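Local coordinates for protein chloride intracellular channel Clic (Drosophila melanogaster, PDB 2YV7) that folds as a soluble glutathione-transferase-like protein and might insert into membranes to form chloride channels whose activity depends on pH, at residues L56-L61 with N107-Y112; F47-L52 with F174-M179; H150-N155 with T199-L204; E126-K131 with N145-H150. One frame throughout, in Å; residues are numbered along the deposited sequence.

How the interactions relate
Interaction 2 lies about 6 Å from the centre of the chain and joins the thioredoxin-like domain to the helical one. Interaction 1 sits on the thioredoxin-like side, its centre about 13 Å from that of interaction 2, and touches it through I59, L61 and I108 packing on L50 and Y51. Interactions 3 and 4 share H150 on helix 141-161, with centres about 12 Å apart; both meet interaction 2 at L178, which packs on I154 and L128. Interactions 1 and 4 lie on opposite sides of the chain's centre, their centres about 32 Å apart. The calcium ion, bound at H83, P85, L95 and N97, is about 13 Å from the D49 side chain.

Interaction 1. Residues L56-L61 with N107-Y112; sequences LKTISL and NIPGGY
T58 holds OG1 between its backbone N and carbonyl carbon (chi1 59°), a crowded position that aims the hydroxyl across at the I108-G110 loop while CG2 lies anti to the carbonyl carbon. I59 repeats the choice with CG1 (chi1 61°), so its CG2 is anti to the carbonyl carbon and meets I108. The hydroxyl donates to the P109 backbone, T58 OG1 lying 2.7 Å from P109 O. It arrives above the carbonyl plane, 50° out of it, rather than along a lone pair. L53 O is a second hydrogen-bond partner of the same hydroxyl, so the two carbonyls would have to share its single proton. Beside this bond the two side chains slide past each other in opposite directions, T58 CB 3.5 Å from P109 CB, and the proline ring lies along the threonine with CG 3.7 Å from T58 O. I59 and I108 cross at about a right angle and touch methyl to methyl, CG2 to CG2 at 3.5 Å; both also pack on helix 41-55.

The receiving loop is shaped by a type II turn from I108 to G111, closed by G111 N to I108 O at 2.9 Å. G110 takes the positive phi of its third position, where a CB would jam against the preceding carbonyl, and is the N-cap of helix 111-114. K57, with positive phi, closes the end of helix 41-55 in a Schellman motif. The contact ties the connection before strand 60-66 to the loop that follows helix 97-107, at one end of the thioredoxin-like domain of a glutathione-transferase fold.

Interaction 2. Residues F47-L52 with F174-M179; sequences FMDLYL and FDCELM
D175 OD1 is gripped by two hydrogen bonds, from Y207 OH and L166 N, and OD2 takes a third from C172 N at the start of helix 173-193, consistent with the side-chain half of the N-capping box of the glutathione-transferase fold. The next residue, C176, points into the domain interface of that fold, where helix 41-55 of the thioredoxin-like domain meets helix 173-193 of the all-helical domain. Locally the axes approach to 9.2 Å and run roughly antiparallel, at 139°. C176 SG, anti to its own carbonyl carbon (chi1 -56°), pushes between side chains one turn apart: M48 CB lies 3.7 Å from C176 SG, and L52 CD1 lies 3.6 Å from that sulfur. D49 reaches the same group, its OD1 3.2 Å from C176 SG; no other partner is found for this buried oxygen. M171 packs on both L52 and C176. F47-L52 lies in the segment predicted to span the membrane after insertion, so this interface would probably have to open for that change. M48 bends at its last torsion (chi3 72°), M179 runs extended, and the two chains cross at about a right angle with M48 CE 4.0 Å from M179 SD.

Interaction 3. Residues H150-N155 with T199-L204; sequences HLRKIN and THLTAL
Leucine and isoleucine side chains make the apolar half of this contact. L204, its CG anti to the backbone N (chi1 -170°), spreads its methyls over helix 141-161: CD1 lies 3.9 Å from I154 CG2, and CD2 lies 4.0 Å from L151 CB. L201, the N-cap residue three positions earlier, brings its CD1 to 4.1 Å from the same L151 CB. I197, from the loop ahead, and L182 of helix 173-193 pack against both L151 and L204. Toward the surface, L201 CD2 rests on the aliphatic part of R152, 3.7 Å from CD. The R152 guanidinium bends on toward H200, NH1 4.2 Å from CE1 at the imidazole edge, but its salt bridge runs from NE to D156.

N155 is the buried polar group, its CG anti to the backbone N (chi1 176°), which lays the amide against the backbone nitrogens of T202, A203 and L204. A203 CB lies 3.5 Å from the backbone O of N155. An alanine here would probably leave this helix start without its polar neighbour and loosen the packing on L201 and L204. An asparagine from one helix thus faces the N-terminal end of another within the all-helical domain of the glutathione-transferase fold.

Interaction 4. Residues E126-K131 with N145-H150; sequences ENLYVK and NALLSH
On the tight side, L128 and H150 lock together. L128 CG is anti to the backbone N (chi1 175°), carrying CD1 over one face of the imidazole in a CH-pi contact, 3.8 Å from the ring centroid and 15° off its normal. The same methyl lies 3.7 Å from L147 CD1, so one branch of L128 touches ring and leucine together. L147 CD1 also meets K131 CB at 3.9 Å. H150 is held by its edge as well: NE2 donates to L124 O, and E126 O lies near the ring plane, 3.1 Å from H150 CE1. An alanine here would remove the ring, and would probably lose both the tie to L124 and the surface on which L128 rests.

The outer side is polar and hydrated. K131 extends from helix 128-136 and crosses the histidine at about a right angle, bringing NZ to 2.7 Å from H150 ND1. One water bridges the two helices: it accepts from K131 NZ at 3.2 Å and donates to A146 O at 2.7 Å. A nearby lysine charge would probably disfavour a second proton on this imidazole and so favour the neutral ring.

The contact joins the start of helix 128-136 to the first half of helix 141-161, beside the end of helix 119-125, with helix 173-193 packing on L128 through L178 and on L147 through I185.

Interaction 1. Residues L56-L61 with N107-Y112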
loop_
_atom_site.group_PDB
_atom_site.type_symbol
_atom_site.label_atom_id
_atom_site.label_comp_id
_atom_site.label_asym_id
_atom_site.label_seq_id
_atom_site.Cartn_x
_atom_site.Cartn_y
_atom_site.Cartn_z
ATOM N N LEU A 56 -17.373 -3.033 4.362
ATOM C CA LEU A 56 -18.329 -4.120 4.203
ATOM C C LEU A 56 -19.043 -4.396 5.527
ATOM O O LEU A 56 -19.907 -5.269 5.618
ATOM C CB LEU A 56 -17.620 -5.377 3.686
ATOM C CG LEU A 56 -17.332 -5.423 2.174
ATOM C CD1 LEU A 56 -16.308 -6.487 1.822
ATOM C CD2 LEU A 56 -18.604 -5.633 1.352
ATOM N N LYS A 57 -18.676 -3.610 6.535
ATOM C CA LYS A 57 -19.245 -3.649 7.884
ATOM C C LYS A 57 -19.118 -5.000 8.618
ATOM O O LYS A 57 -19.941 -5.331 9.493
ATOM C CB LYS A 57 -20.684 -3.082 7.903
ATOM C CG LYS A 57 -20.792 -1.654 7.337
ATOM C CD LYS A 57 -21.900 -0.871 8.006
ATOM C CE LYS A 57 -22.260 0.419 7.238
ATOM N NZ LYS A 57 -23.648 0.922 7.578
ATOM N N THR A 58 -18.083 -5.778 8.292
ATOM C CA THR A 58 -17.829 -6.988 9.090
ATOM C C THR A 58 -17.040 -6.669 10.353
ATOM O O THR A 58 -17.048 -7.448 11.318
ATOM C CB THR A 58 -17.116 -8.114 8.321
ATOM O OG1 THR A 58 -15.844 -7.647 7.832
ATOM C CG2 THR A 58 -18.004 -8.658 7.174
ATOM N N ILE A 59 -16.380 -5.513 10.344
ATOM C CA ILE A 59 -15.500 -5.107 11.452
ATOM C C ILE A 59 -15.555 -3.601 11.624
ATOM O O ILE A 59 -16.160 -2.882 10.826
ATOM C CB ILE A 59 -13.980 -5.502 11.230
ATOM C CG1 ILE A 59 -13.427 -4.825 9.970
ATOM C CG2 ILE A 59 -13.741 -7.025 11.209
ATOM C CD1 ILE A 59 -11.901 -4.855 9.899
ATOM N N SER A 60 -14.878 -3.163 12.680
ATOM C CA SER A 60 -14.640 -1.789 13.025
ATOM C C SER A 60 -13.122 -1.636 12.936
ATOM O O SER A 60 -12.361 -2.494 13.392
ATOM C CB SER A 60 -15.093 -1.584 14.476
ATOM O OG SER A 60 -15.067 -0.249 14.870
ATOM N N LEU A 61 -12.672 -0.559 12.308
ATOM C CA LEU A 61 -11.244 -0.351 12.155
ATOM C C LEU A 61 -10.814 0.861 12.962
ATOM O O LEU A 61 -11.349 1.944 12.769
ATOM C CB LEU A 61 -10.878 -0.133 10.666
ATOM C CG LEU A 61 -9.369 0.019 10.400
ATOM C CD1 LEU A 61 -8.484 -1.145 10.926
ATOM C CD2 LEU A 61 -9.087 0.330 8.890
ATOM N N ASN A 107 -9.267 -15.487 9.869
ATOM C CA ASN A 107 -10.017 -15.124 11.089
ATOM C C ASN A 107 -10.897 -13.870 11.068
ATOM O O ASN A 107 -11.763 -13.687 11.941
ATOM C CB ASN A 107 -9.043 -15.064 12.257
ATOM C CG ASN A 107 -8.298 -16.355 12.434
ATOM O OD1 ASN A 107 -7.065 -16.385 12.543
ATOM N ND2 ASN A 107 -9.044 -17.456 12.430
ATOM N N ILE A 108 -10.720 -13.000 10.079
ATOM C CA ILE A 108 -11.568 -11.821 10.023
ATOM C C ILE A 108 -12.678 -12.002 8.978
ATOM O O ILE A 108 -12.398 -12.352 7.821
ATOM C CB ILE A 108 -10.755 -10.508 9.798
ATOM C CG1 ILE A 108 -9.882 -10.202 11.028
ATOM C CG2 ILE A 108 -11.712 -9.339 9.525
ATOM C CD1 ILE A 108 -8.732 -9.239 10.778
ATOM N N PRO A 109 -13.950 -11.797 9.384
ATOM C CA PRO A 109 -15.056 -11.941 8.432
ATOM C C PRO A 109 -14.815 -11.091 7.208
ATOM O O PRO A 109 -14.418 -9.929 7.335
ATOM C CB PRO A 109 -16.272 -11.401 9.202
ATOM C CG PRO A 109 -15.713 -10.764 10.466
ATOM C CD PRO A 109 -14.427 -11.447 10.734
ATOM N N GLY A 110 -15.053 -11.681 6.041
ATOM C CA GLY A 110 -14.826 -11.032 4.757
ATOM C C GLY A 110 -13.504 -11.409 4.145
ATOM O O GLY A 110 -13.310 -11.230 2.940
ATOM N N GLY A 111 -12.619 -11.946 4.988
ATOM C CA GLY A 111 -11.204 -12.153 4.685
ATOM C C GLY A 111 -10.950 -13.130 3.558
ATOM O O GLY A 111 -10.077 -12.903 2.716
ATOM N N TYR A 112 -11.693 -14.230 3.549
ATOM C CA TYR A 112 -11.580 -15.238 2.493
ATOM C C TYR A 112 -11.923 -14.728 1.114
ATOM O O TYR A 112 -11.253 -15.083 0.135
ATOM C CB TYR A 112 -12.470 -16.439 2.799
ATOM C CG TYR A 112 -11.793 -17.445 3.676
ATOM C CD1 TYR A 112 -10.817 -18.292 3.160
ATOM C CD2 TYR A 112 -12.131 -17.563 5.027
ATOM C CE1 TYR A 112 -10.186 -19.234 3.965
ATOM C CE2 TYR A 112 -11.504 -18.512 5.844
ATOM C CZ TYR A 112 -10.533 -19.347 5.300
ATOM O OH TYR A 112 -9.898 -20.287 6.094
#

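Interaction 2. Residues F47-L52 with F174-M179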
loop_
_atom_site.group_PDB
_atom_site.type_symbol
_atom_site.label_atom_id
_atom_site.label_comp_id
_atom_site.label_asym_id
_atom_site.label_seq_id
_atom_site.Cartn_x
_atom_site.Cartn_y
_atom_site.Cartn_z
ATOM N N PHE A 47 -3.650 -1.702 6.107
ATOM C CA PHE A 47 -4.630 -0.629 6.297
ATOM C C PHE A 47 -5.695 -0.777 5.210
ATOM O O PHE A 47 -6.877 -0.757 5.454
ATOM C CB PHE A 47 -3.850 0.709 6.204
ATOM C CG PHE A 47 -4.604 1.967 6.628
ATOM C CD1 PHE A 47 -6.006 2.109 6.481
ATOM C CD2 PHE A 47 -3.877 3.053 7.096
ATOM C CE1 PHE A 47 -6.661 3.321 6.843
ATOM C CE2 PHE A 47 -4.539 4.273 7.487
ATOM C CZ PHE A 47 -5.927 4.395 7.333
ATOM N N MET A 48 -5.257 -0.922 3.946
ATOM C CA MET A 48 -6.203 -1.032 2.854
ATOM C C MET A 48 -7.110 -2.276 2.994
ATOM O O MET A 48 -8.295 -2.151 2.758
ATOM C CB MET A 48 -5.442 -1.092 1.510
ATOM C CG MET A 48 -5.016 0.294 1.108
ATOM S SD MET A 48 -4.333 0.348 -0.587
ATOM C CE MET A 48 -5.833 0.113 -1.535
ATOM N N ASP A 49 -6.538 -3.447 3.311
ATOM C CA ASP A 49 -7.327 -4.703 3.449
ATOM C C ASP A 49 -8.392 -4.471 4.510
ATOM O O ASP A 49 -9.582 -4.733 4.280
ATOM C CB ASP A 49 -6.408 -5.844 3.892
ATOM C CG ASP A 49 -5.571 -6.375 2.765
ATOM O OD1 ASP A 49 -6.049 -6.282 1.636
ATOM O OD2 ASP A 49 -4.564 -6.976 3.070
ATOM N N LEU A 50 -7.965 -3.907 5.632
ATOM C CA LEU A 50 -8.930 -3.777 6.758
ATOM C C LEU A 50 -10.033 -2.732 6.478
ATOM O O LEU A 50 -11.203 -2.871 6.870
ATOM C CB LEU A 50 -8.142 -3.481 8.030
ATOM C CG LEU A 50 -7.328 -4.662 8.553
ATOM C CD1 LEU A 50 -6.222 -4.198 9.590
ATOM C CD2 LEU A 50 -8.213 -5.799 9.117
ATOM N N TYR A 51 -9.645 -1.660 5.800
ATOM C CA TYR A 51 -10.587 -0.624 5.420
ATOM C C TYR A 51 -11.662 -1.219 4.529
ATOM O O TYR A 51 -12.858 -0.901 4.694
ATOM C CB TYR A 51 -9.846 0.572 4.760
ATOM C CG TYR A 51 -10.733 1.791 4.605
ATOM C CD1 TYR A 51 -11.702 1.834 3.598
ATOM C CD2 TYR A 51 -10.633 2.880 5.508
ATOM C CE1 TYR A 51 -12.544 2.898 3.476
ATOM C CE2 TYR A 51 -11.464 3.978 5.374
ATOM C CZ TYR A 51 -12.422 3.965 4.350
ATOM O OH TYR A 51 -13.295 4.998 4.177
ATOM N N LEU A 52 -11.268 -2.059 3.548
ATOM C CA LEU A 52 -12.230 -2.663 2.664
ATOM C C LEU A 52 -13.215 -3.540 3.478
ATOM O O LEU A 52 -14.381 -3.591 3.168
ATOM C CB LEU A 52 -11.539 -3.541 1.606
ATOM C CG LEU A 52 -10.647 -2.819 0.551
ATOM C CD1 LEU A 52 -9.836 -3.853 -0.239
ATOM C CD2 LEU A 52 -11.478 -1.945 -0.348
ATOM N N PHE A 174 -4.374 -8.527 -3.655
ATOM C CA PHE A 174 -3.241 -8.230 -4.544
ATOM C C PHE A 174 -3.264 -6.766 -4.930
ATOM O O PHE A 174 -2.206 -6.171 -5.130
ATOM C CB PHE A 174 -3.297 -9.095 -5.816
ATOM C CG PHE A 174 -3.212 -10.609 -5.523
ATOM C CD1 PHE A 174 -2.079 -11.130 -4.921
ATOM C CD2 PHE A 174 -4.236 -11.463 -5.892
ATOM C CE1 PHE A 174 -1.975 -12.552 -4.637
ATOM C CE2 PHE A 174 -4.148 -12.835 -5.598
ATOM C CZ PHE A 174 -3.015 -13.362 -5.007
ATOM N N ASP A 175 -4.459 -6.187 -5.043
ATOM C CA ASP A 175 -4.589 -4.746 -5.297
ATOM C C ASP A 175 -4.004 -3.926 -4.135
ATOM O O ASP A 175 -3.266 -2.937 -4.332
ATOM C CB ASP A 175 -6.037 -4.400 -5.556
ATOM C CG ASP A 175 -6.547 -5.099 -6.771
ATOM O OD1 ASP A 175 -5.978 -4.829 -7.893
ATOM O OD2 ASP A 175 -7.414 -5.957 -6.565
ATOM N N CYS A 176 -4.302 -4.348 -2.903
ATOM C CA CYS A 176 -3.787 -3.631 -1.745
ATOM C C CYS A 176 -2.265 -3.781 -1.612
ATOM O O CYS A 176 -1.573 -2.941 -0.979
ATOM C CB CYS A 176 -4.509 -4.147 -0.462
ATOM S SG CYS A 176 -6.286 -3.974 -0.609
ATOM N N GLU A 177 -1.665 -4.820 -2.237
ATOM C CA GLU A 177 -0.199 -4.908 -2.286
ATOM C C GLU A 177 0.327 -4.015 -3.468
ATOM O O GLU A 177 1.375 -3.385 -3.328
ATOM C CB GLU A 177 0.246 -6.353 -2.586
ATOM C CG GLU A 177 1.753 -6.578 -2.482
ATOM C CD GLU A 177 2.160 -8.027 -2.742
ATOM O OE1 GLU A 177 1.459 -8.980 -2.243
ATOM O OE2 GLU A 177 3.182 -8.201 -3.432
ATOM N N LEU A 178 -0.359 -4.043 -4.638
ATOM C CA LEU A 178 0.156 -3.362 -5.827
ATOM C C LEU A 178 0.061 -1.841 -5.714
ATOM O O LEU A 178 0.996 -1.117 -6.058
ATOM C CB LEU A 178 -0.575 -3.851 -7.069
ATOM C CG LEU A 178 0.013 -3.169 -8.371
ATOM C CD1 LEU A 178 1.511 -3.422 -8.618
ATOM C CD2 LEU A 178 -0.895 -3.703 -9.572
ATOM N N MET A 179 -1.102 -1.364 -5.260
ATOM C CA MET A 179 -1.387 0.089 -5.337
ATOM C C MET A 179 -0.386 0.908 -4.529
ATOM O O MET A 179 0.147 1.919 -5.063
ATOM C CB MET A 179 -2.861 0.347 -4.979
ATOM C CG MET A 179 -3.818 -0.231 -6.020
ATOM S SD MET A 179 -5.548 0.007 -5.479
ATOM C CE MET A 179 -6.382 -0.407 -6.964
#

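Interaction 3. Residues H150-N155 with T199-L204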
loop_
_atom_site.group_PDB
_atom_site.type_symbol
_atom_site.label_atom_id
_atom_site.label_comp_id
_atom_site.label_asym_id
_atom_site.label_seq_id
_atom_site.Cartn_x
_atom_site.Cartn_y
_atom_site.Cartn_z
ATOM N N HIS A 150 8.533 -4.657 -16.015
ATOM C CA HIS A 150 7.581 -5.303 -15.043
ATOM C C HIS A 150 6.231 -4.584 -15.131
ATOM O O HIS A 150 5.196 -5.227 -15.154
ATOM C CB HIS A 150 8.156 -5.173 -13.670
ATOM C CG HIS A 150 7.577 -6.131 -12.679
ATOM N ND1 HIS A 150 8.331 -6.653 -11.657
ATOM C CD2 HIS A 150 6.348 -6.695 -12.573
ATOM C CE1 HIS A 150 7.575 -7.448 -10.921
ATOM N NE2 HIS A 150 6.365 -7.482 -11.440
ATOM N N LEU A 151 6.250 -3.235 -15.160
ATOM C CA LEU A 151 4.989 -2.444 -15.223
ATOM C C LEU A 151 4.289 -2.746 -16.549
ATOM O O LEU A 151 3.072 -2.686 -16.644
ATOM C CB LEU A 151 5.258 -0.956 -15.118
ATOM C CG LEU A 151 5.916 -0.440 -13.820
ATOM C CD1 LEU A 151 6.226 1.055 -13.779
ATOM C CD2 LEU A 151 4.907 -0.825 -12.623
ATOM N N ARG A 152 5.086 -2.989 -17.612
ATOM C CA ARG A 152 4.471 -3.394 -18.904
ATOM C C ARG A 152 3.710 -4.665 -18.793
ATOM O O ARG A 152 2.630 -4.800 -19.349
ATOM C CB ARG A 152 5.548 -3.410 -20.002
ATOM C CG ARG A 152 5.120 -3.883 -21.426
ATOM C CD ARG A 152 3.972 -3.026 -21.972
ATOM N NE ARG A 152 3.491 -3.461 -23.318
ATOM C CZ ARG A 152 4.013 -2.999 -24.455
ATOM N NH1 ARG A 152 5.012 -2.142 -24.388
ATOM N NH2 ARG A 152 3.527 -3.386 -25.645
ATOM N N LYS A 153 4.278 -5.639 -18.109
ATOM C CA LYS A 153 3.595 -6.928 -17.847
ATOM C C LYS A 153 2.311 -6.706 -17.105
ATOM O O LYS A 153 1.260 -7.258 -17.485
ATOM C CB LYS A 153 4.486 -7.918 -17.083
ATOM C CG LYS A 153 5.911 -8.264 -17.660
ATOM C CD LYS A 153 5.988 -8.563 -19.102
ATOM C CE LYS A 153 7.535 -8.530 -19.544
ATOM N NZ LYS A 153 8.425 -9.139 -18.459
ATOM N N ILE A 154 2.352 -5.872 -16.058
ATOM C CA ILE A 154 1.114 -5.561 -15.303
ATOM C C ILE A 154 0.114 -4.851 -16.194
ATOM O O ILE A 154 -1.023 -5.183 -16.256
ATOM C CB ILE A 154 1.450 -4.764 -14.005
ATOM C CG1 ILE A 154 2.378 -5.644 -13.143
ATOM C CG2 ILE A 154 0.197 -4.274 -13.293
ATOM C CD1 ILE A 154 3.186 -4.874 -11.939
ATOM N N ASN A 155 0.577 -3.869 -16.967
ATOM C CA ASN A 155 -0.326 -3.202 -17.885
ATOM C C ASN A 155 -1.048 -4.188 -18.836
ATOM O O ASN A 155 -2.249 -4.070 -19.085
ATOM C CB ASN A 155 0.467 -2.212 -18.743
ATOM C CG ASN A 155 -0.427 -1.548 -19.810
ATOM O OD1 ASN A 155 -0.499 -1.988 -21.002
ATOM N ND2 ASN A 155 -1.111 -0.521 -19.401
ATOM N N THR A 199 3.068 7.096 -20.851
ATOM C CA THR A 199 1.631 7.301 -21.131
ATOM C C THR A 199 0.985 6.209 -21.977
ATOM O O THR A 199 -0.238 6.059 -22.006
ATOM C CB THR A 199 1.397 8.643 -21.780
ATOM O OG1 THR A 199 2.266 8.759 -22.921
ATOM C CG2 THR A 199 1.695 9.755 -20.774
ATOM N N HIS A 200 1.799 5.400 -22.629
ATOM C CA HIS A 200 1.252 4.354 -23.485
ATOM C C HIS A 200 0.853 3.110 -22.696
ATOM O O HIS A 200 0.295 2.134 -23.261
ATOM C CB HIS A 200 2.220 4.014 -24.620
ATOM C CG HIS A 200 3.535 3.506 -24.147
ATOM N ND1 HIS A 200 3.794 2.165 -24.014
ATOM C CD2 HIS A 200 4.668 4.156 -23.783
ATOM C CE1 HIS A 200 5.032 2.007 -23.566
ATOM N NE2 HIS A 200 5.568 3.201 -23.391
ATOM N N LEU A 201 1.063 3.177 -21.371
ATOM C CA LEU A 201 0.586 2.118 -20.511
ATOM C C LEU A 201 -0.847 2.408 -20.117
ATOM O O LEU A 201 -1.165 2.621 -18.942
ATOM C CB LEU A 201 1.514 1.884 -19.311
ATOM C CG LEU A 201 2.958 1.472 -19.657
ATOM C CD1 LEU A 201 3.827 1.050 -18.415
ATOM C CD2 LEU A 201 3.005 0.348 -20.787
ATOM N N THR A 202 -1.731 2.413 -21.112
ATOM C CA THR A 202 -3.115 2.856 -20.903
ATOM C C THR A 202 -3.880 2.126 -19.798
ATOM O O THR A 202 -4.575 2.780 -19.010
ATOM C CB THR A 202 -3.902 2.851 -22.245
ATOM O OG1 THR A 202 -3.216 3.716 -23.161
ATOM C CG2 THR A 202 -5.281 3.490 -22.064
ATOM N N ALA A 203 -3.753 0.810 -19.729
ATOM C CA ALA A 203 -4.569 0.008 -18.744
ATOM C C ALA A 203 -4.064 0.272 -17.309
ATOM O O ALA A 203 -4.855 0.315 -16.325
ATOM C CB ALA A 203 -4.514 -1.418 -19.066
ATOM N N LEU A 204 -2.752 0.440 -17.203
ATOM C CA LEU A 204 -2.116 0.780 -15.918
ATOM C C LEU A 204 -2.530 2.175 -15.439
ATOM O O LEU A 204 -2.821 2.384 -14.257
ATOM C CB LEU A 204 -0.591 0.600 -16.016
ATOM C CG LEU A 204 0.130 0.697 -14.637
ATOM C CD1 LEU A 204 -0.360 -0.382 -13.617
ATOM C CD2 LEU A 204 1.658 0.678 -14.808
#

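Interaction 4. Residues E126-K131 with N145-H150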
loop_
_atom_site.group_PDB
_atom_site.type_symbol
_atom_site.label_atom_id
_atom_site.label_comp_id
_atom_site.label_asym_id
_atom_site.label_seq_id
_atom_site.Cartn_x
_atom_site.Cartn_y
_atom_site.Cartn_z
ATOM N N GLU A 126 5.031 -10.213 -8.043
ATOM C CA GLU A 126 6.152 -10.555 -7.179
ATOM C C GLU A 126 7.424 -9.784 -7.534
ATOM O O GLU A 126 7.740 -9.608 -8.733
ATOM C CB GLU A 126 6.410 -12.067 -7.248
ATOM C CG GLU A 126 7.383 -12.557 -6.218
ATOM C CD GLU A 126 7.451 -14.074 -6.213
ATOM O OE1 GLU A 126 7.349 -14.662 -7.337
ATOM O OE2 GLU A 126 7.566 -14.650 -5.084
ATOM N N ASN A 127 8.137 -9.325 -6.497
ATOM C CA ASN A 127 9.461 -8.690 -6.643
ATOM C C ASN A 127 9.428 -7.311 -7.318
ATOM O O ASN A 127 10.453 -6.762 -7.703
ATOM C CB ASN A 127 10.417 -9.610 -7.459
ATOM C CG ASN A 127 10.862 -10.874 -6.685
ATOM O OD1 ASN A 127 11.021 -11.962 -7.284
ATOM N ND2 ASN A 127 11.068 -10.742 -5.385
ATOM N N LEU A 128 8.258 -6.708 -7.416
ATOM C CA LEU A 128 8.161 -5.386 -8.020
ATOM C C LEU A 128 8.916 -4.348 -7.201
ATOM O O LEU A 128 9.731 -3.540 -7.709
ATOM C CB LEU A 128 6.678 -5.002 -8.193
ATOM C CG LEU A 128 6.406 -3.586 -8.699
ATOM C CD1 LEU A 128 6.996 -3.493 -10.127
ATOM C CD2 LEU A 128 4.899 -3.271 -8.700
ATOM N N TYR A 129 8.736 -4.420 -5.897
ATOM C CA TYR A 129 9.396 -3.456 -5.056
ATOM C C TYR A 129 10.936 -3.466 -5.055
ATOM O O TYR A 129 11.523 -2.385 -5.094
ATOM C CB TYR A 129 8.886 -3.565 -3.650
ATOM C CG TYR A 129 9.355 -2.404 -2.816
ATOM C CD1 TYR A 129 9.049 -1.098 -3.170
ATOM C CD2 TYR A 129 10.092 -2.632 -1.683
ATOM C CE1 TYR A 129 9.486 -0.041 -2.354
ATOM C CE2 TYR A 129 10.523 -1.599 -0.871
ATOM C CZ TYR A 129 10.230 -0.318 -1.228
ATOM O OH TYR A 129 10.676 0.713 -0.396
ATOM N N VAL A 130 11.597 -4.640 -5.059
ATOM C CA VAL A 130 13.066 -4.577 -5.111
ATOM C C VAL A 130 13.557 -3.832 -6.384
ATOM O O VAL A 130 14.559 -3.116 -6.355
ATOM C CB VAL A 130 13.710 -5.971 -4.964
ATOM C CG1 VAL A 130 13.373 -6.785 -6.116
ATOM C CG2 VAL A 130 15.202 -5.842 -4.825
ATOM N N LYS A 131 12.783 -3.910 -7.488
ATOM C CA LYS A 131 13.136 -3.216 -8.691
ATOM C C LYS A 131 13.144 -1.701 -8.480
ATOM O O LYS A 131 14.035 -1.029 -9.008
ATOM C CB LYS A 131 12.222 -3.604 -9.869
ATOM C CG LYS A 131 12.483 -5.098 -10.228
ATOM C CD LYS A 131 11.612 -5.609 -11.328
ATOM C CE LYS A 131 11.596 -7.193 -11.210
ATOM N NZ LYS A 131 10.693 -7.776 -12.224
ATOM N N ASN A 145 14.659 0.734 -16.762
ATOM C CA ASN A 145 13.979 -0.080 -17.775
ATOM C C ASN A 145 13.623 -1.489 -17.291
ATOM O O ASN A 145 12.681 -2.123 -17.781
ATOM C CB ASN A 145 14.751 0.003 -19.095
ATOM C CG ASN A 145 14.451 1.304 -19.850
ATOM O OD1 ASN A 145 13.459 1.382 -20.593
ATOM N ND2 ASN A 145 15.244 2.355 -19.609
ATOM N N ALA A 146 14.368 -2.001 -16.306
ATOM C CA ALA A 146 13.953 -3.241 -15.662
ATOM C C ALA A 146 12.642 -3.058 -14.898
ATOM O O ALA A 146 11.800 -3.932 -14.900
ATOM C CB ALA A 146 14.960 -3.694 -14.718
ATOM N N LEU A 147 12.513 -1.951 -14.174
ATOM C CA LEU A 147 11.198 -1.694 -13.529
ATOM C C LEU A 147 10.152 -1.507 -14.592
ATOM O O LEU A 147 9.015 -1.994 -14.469
ATOM C CB LEU A 147 11.271 -0.424 -12.678
ATOM C CG LEU A 147 9.932 0.020 -12.081
ATOM C CD1 LEU A 147 9.553 -1.017 -11.007
ATOM C CD2 LEU A 147 10.056 1.377 -11.405
ATOM N N LEU A 148 10.471 -0.772 -15.657
ATOM C CA LEU A 148 9.448 -0.477 -16.697
ATOM C C LEU A 148 8.923 -1.785 -17.335
ATOM O O LEU A 148 7.743 -1.929 -17.622
ATOM C CB LEU A 148 10.095 0.422 -17.794
ATOM C CG LEU A 148 9.143 0.877 -18.933
ATOM C CD1 LEU A 148 7.826 1.432 -18.416
ATOM C CD2 LEU A 148 9.709 1.950 -19.916
ATOM N N SER A 149 9.812 -2.740 -17.574
ATOM C CA SER A 149 9.406 -4.010 -18.195
ATOM C C SER A 149 8.342 -4.732 -17.330
ATOM O O SER A 149 7.412 -5.366 -17.857
ATOM C CB SER A 149 10.603 -4.971 -18.370
ATOM O OG SER A 149 11.570 -4.448 -19.261
ATOM N N HIS A 150 8.533 -4.657 -16.015
ATOM C CA HIS A 150 7.581 -5.303 -15.043
ATOM C C HIS A 150 6.231 -4.584 -15.131
ATOM O O HIS A 150 5.196 -5.227 -15.154
ATOM C CB HIS A 150 8.156 -5.173 -13.670
ATOM C CG HIS A 150 7.577 -6.131 -12.679
ATOM N ND1 HIS A 150 8.331 -6.653 -11.657
ATOM C CD2 HIS A 150 6.348 -6.695 -12.573
ATOM C CE1 HIS A 150 7.575 -7.448 -10.921
ATOM N NE2 HIS A 150 6.365 -7.482 -11.440
HETATM O O HOH W 1 12.040 -6.617 -14.913
#